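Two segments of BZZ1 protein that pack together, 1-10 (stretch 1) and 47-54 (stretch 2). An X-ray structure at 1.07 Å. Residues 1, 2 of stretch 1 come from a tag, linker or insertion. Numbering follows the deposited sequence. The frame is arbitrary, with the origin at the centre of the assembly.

Stretch 1 (1-10) GAMEAIYAYE
Stretch 2 47-54: LFPTSYCK

The chain's own C-terminal carboxylate serves as a backbone hydrogen-bonding partner for Glu4: Lys54 O accepts a hydrogen bond from Glu4 N at 2.8 Å, while Lys54 N gives one to Glu4 O, also at 2.8 Å. A single beta bridge joins Ala5 and Cys53, whose CA atoms lie 4.1 Å apart, and the stretches run antiparallel through it. It is flanked by Lys54 N to Glu4 O on one side and Ile6 N to Tyr52 O (2.8 Å) on the other; Glu4 N to Lys54 O lies beyond the first. A water extends the pairing, donating to Ala2 O (2.7 Å) and Lys54 OXT (3.0 Å); Ala2 belongs to the tag.

Stretch 1 is extended except at Ile6 (phi/psi -118/-8). That bend brings two successive amides onto one acceptor, Tyr52 O, with Ile6 N at 2.8 Å and Tyr7 N at 3.2 Å. Stretch 2 leaves its strand at Pro49 for a 3-10 turn over 50-52 that ends at Tyr52, closed by Tyr52 N to Pro49 O (3.1 Å) and Cys53 N to Thr50 O (3.0 Å).

Beside the bridge is an apolar cluster. Met3 (m, t, p) points toward stretch 2, its flexible thioether setting CE 3.6 Å from Cys53 CB and SD 4.2 Å from Phe48 CE1, at the ring's edge. Cys53 (m) is buried beside Ala5, with SG 4.2 Å from Ala5 CB.

Aromatics form the other end. Tyr9 (t, chi2 70°) lays one face over Pro49, whose CG sits 3.8 Å from the ring centroid, and turns its edge, offset, toward the face of Tyr52 (m, chi2 42°), planes at 89° and centroids 5.7 Å apart. Tyr7 (m) adds its CB, 3.9 Å from Tyr52 CD2.

Glu4 (t, t) and Lys54 (p, t, t, t) form a long salt bridge, Glu4 OE1 to Lys54 NZ 3.8 Å; where Lys54 is exposed and Glu4 partly so, a charged pair is at home. Altogether 712 Å² is buried between the stretches, both sides summed.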

# COMPACT_ATOMS: atom_id res chain seq x y z
N GLY A 1 -2.87 -11.25 -5.19
CA GLY A 1 -1.51 -11.27 -4.66
C GLY A 1 -1.52 -10.27 -3.53
O GLY A 1 -2.50 -9.57 -3.29
N ALA A 2 -0.42 -10.31 -2.78
CA ALA A 2 -0.31 -9.47 -1.61
C ALA A 2 1.13 -8.98 -1.47
O ALA A 2 2.10 -9.50 -2.03
CB ALA A 2 -0.70 -10.23 -0.34
N MET A 3 1.26 -7.92 -0.71
CA MET A 3 2.54 -7.31 -0.33
C MET A 3 2.59 -7.13 1.17
O MET A 3 1.58 -7.00 1.84
CB MET A 3 2.73 -5.92 -0.97
CG MET A 3 2.67 -5.95 -2.49
SD MET A 3 3.39 -4.40 -3.10
CE MET A 3 5.12 -4.92 -2.96
N GLU A 4 3.78 -7.17 1.73
CA GLU A 4 4.01 -6.96 3.17
C GLU A 4 4.76 -5.65 3.35
O GLU A 4 5.85 -5.48 2.77
CB GLU A 4 4.79 -8.10 3.79
CG GLU A 4 5.29 -7.81 5.19
CD GLU A 4 6.07 -8.92 5.84
OE1 GLU A 4 6.32 -9.97 5.22
OE2 GLU A 4 6.44 -8.74 7.03
N ALA A 5 4.23 -4.74 4.11
CA ALA A 5 4.85 -3.47 4.42
C ALA A 5 6.11 -3.72 5.25
O ALA A 5 6.10 -4.46 6.21
CB ALA A 5 3.89 -2.53 5.15
N ILE A 6 7.17 -3.08 4.83
CA ILE A 6 8.42 -3.13 5.61
C ILE A 6 8.82 -1.74 6.10
O ILE A 6 9.80 -1.71 6.90
CB ILE A 6 9.55 -3.81 4.80
CG1 ILE A 6 9.77 -3.27 3.41
CG2 ILE A 6 9.26 -5.32 4.75
CD1 ILE A 6 11.08 -3.72 2.74
N TYR A 7 8.19 -0.68 5.70
CA TYR A 7 8.39 0.70 6.18
C TYR A 7 7.02 1.33 6.34
O TYR A 7 6.03 1.00 5.69
CB TYR A 7 9.24 1.49 5.17
CG TYR A 7 10.65 0.94 5.03
CD1 TYR A 7 11.61 0.98 6.05
CD2 TYR A 7 10.97 0.35 3.82
CE1 TYR A 7 12.87 0.45 5.86
CE2 TYR A 7 12.24 -0.18 3.66
CZ TYR A 7 13.19 -0.14 4.64
OH TYR A 7 14.45 -0.65 4.44
N ALA A 8 6.93 2.30 7.25
CA ALA A 8 5.72 3.05 7.52
C ALA A 8 5.54 4.13 6.46
O ALA A 8 6.47 4.78 6.05
CB ALA A 8 5.77 3.77 8.86
N TYR A 9 4.28 4.36 6.08
CA TYR A 9 3.91 5.50 5.26
C TYR A 9 2.68 6.14 5.87
O TYR A 9 1.73 5.42 6.21
CB TYR A 9 3.65 5.08 3.79
CG TYR A 9 3.24 6.27 2.98
CD1 TYR A 9 4.18 7.28 2.68
CD2 TYR A 9 1.94 6.43 2.50
CE1 TYR A 9 3.83 8.37 1.95
CE2 TYR A 9 1.60 7.56 1.74
CZ TYR A 9 2.55 8.49 1.47
OH TYR A 9 2.25 9.63 0.77
N GLU A 10 2.67 7.44 6.01
CA GLU A 10 1.53 8.24 6.46
C GLU A 10 0.83 8.84 5.23
O GLU A 10 1.40 9.60 4.44
CB GLU A 10 1.95 9.34 7.39
CG GLU A 10 0.99 10.28 8.05
CD GLU A 10 1.63 11.48 8.74
OE1 GLU A 10 2.83 11.38 9.14
OE2 GLU A 10 1.00 12.56 8.91
N LEU A 47 -4.08 3.91 -2.15
CA LEU A 47 -2.77 3.91 -2.71
C LEU A 47 -1.69 3.98 -1.61
O LEU A 47 -1.77 4.73 -0.67
CB LEU A 47 -2.53 5.14 -3.61
CG LEU A 47 -3.46 5.28 -4.81
CD1 LEU A 47 -3.28 6.62 -5.49
CD2 LEU A 47 -3.18 4.16 -5.81
N PHE A 48 -0.62 3.22 -1.85
CA PHE A 48 0.54 3.26 -0.94
C PHE A 48 1.80 3.05 -1.77
O PHE A 48 1.75 2.51 -2.88
CB PHE A 48 0.46 2.16 0.15
CG PHE A 48 0.32 0.79 -0.42
CD1 PHE A 48 1.43 -0.03 -0.60
CD2 PHE A 48 -0.89 0.26 -0.78
CE1 PHE A 48 1.34 -1.27 -1.16
CE2 PHE A 48 -1.02 -0.96 -1.33
CZ PHE A 48 0.09 -1.77 -1.49
N PRO A 49 2.96 3.46 -1.25
CA PRO A 49 4.18 3.32 -2.05
C PRO A 49 4.67 1.88 -2.13
O PRO A 49 4.97 1.23 -1.12
CB PRO A 49 5.20 4.22 -1.35
CG PRO A 49 4.42 5.06 -0.39
CD PRO A 49 3.20 4.26 -0.04
N THR A 50 4.82 1.38 -3.34
CA THR A 50 5.23 0.01 -3.58
C THR A 50 6.54 -0.34 -2.91
O THR A 50 6.73 -1.42 -2.37
CB THR A 50 5.38 -0.19 -5.11
OG1 THR A 50 4.19 0.31 -5.69
CG2 THR A 50 5.62 -1.62 -5.52
N SER A 51 7.49 0.58 -2.97
CA SER A 51 8.84 0.41 -2.50
C SER A 51 8.95 0.38 -0.98
O SER A 51 9.99 0.07 -0.44
CB SER A 51 9.73 1.53 -3.06
OG SER A 51 9.36 2.83 -2.50
N TYR A 52 7.85 0.66 -0.29
CA TYR A 52 7.77 0.45 1.16
C TYR A 52 7.34 -0.96 1.53
O TYR A 52 7.20 -1.21 2.74
CB TYR A 52 6.84 1.49 1.78
CG TYR A 52 7.29 2.92 1.84
CD1 TYR A 52 7.95 3.53 0.76
CD2 TYR A 52 7.02 3.70 2.92
CE1 TYR A 52 8.36 4.87 0.84
CE2 TYR A 52 7.39 5.00 3.02
CZ TYR A 52 8.08 5.59 1.96
OH TYR A 52 8.45 6.92 2.01
N CYS A 53 7.18 -1.83 0.59
CA CYS A 53 6.74 -3.16 0.78
C CYS A 53 7.62 -4.17 0.07
O CYS A 53 8.40 -3.77 -0.79
CB CYS A 53 5.31 -3.38 0.27
SG CYS A 53 4.11 -2.23 0.96
N LYS A 54 7.33 -5.42 0.34
CA LYS A 54 7.91 -6.57 -0.35
C LYS A 54 6.86 -7.57 -0.74
O LYS A 54 5.73 -7.64 -0.23
CB LYS A 54 9.02 -7.08 0.56
CG LYS A 54 8.59 -7.88 1.76
CD LYS A 54 9.62 -8.60 2.55
CE LYS A 54 9.09 -9.37 3.75
NZ LYS A 54 10.10 -9.84 4.72
OXT LYS A 54 7.16 -8.26 -1.76
O HOH W 1 4.59 -9.15 -2.97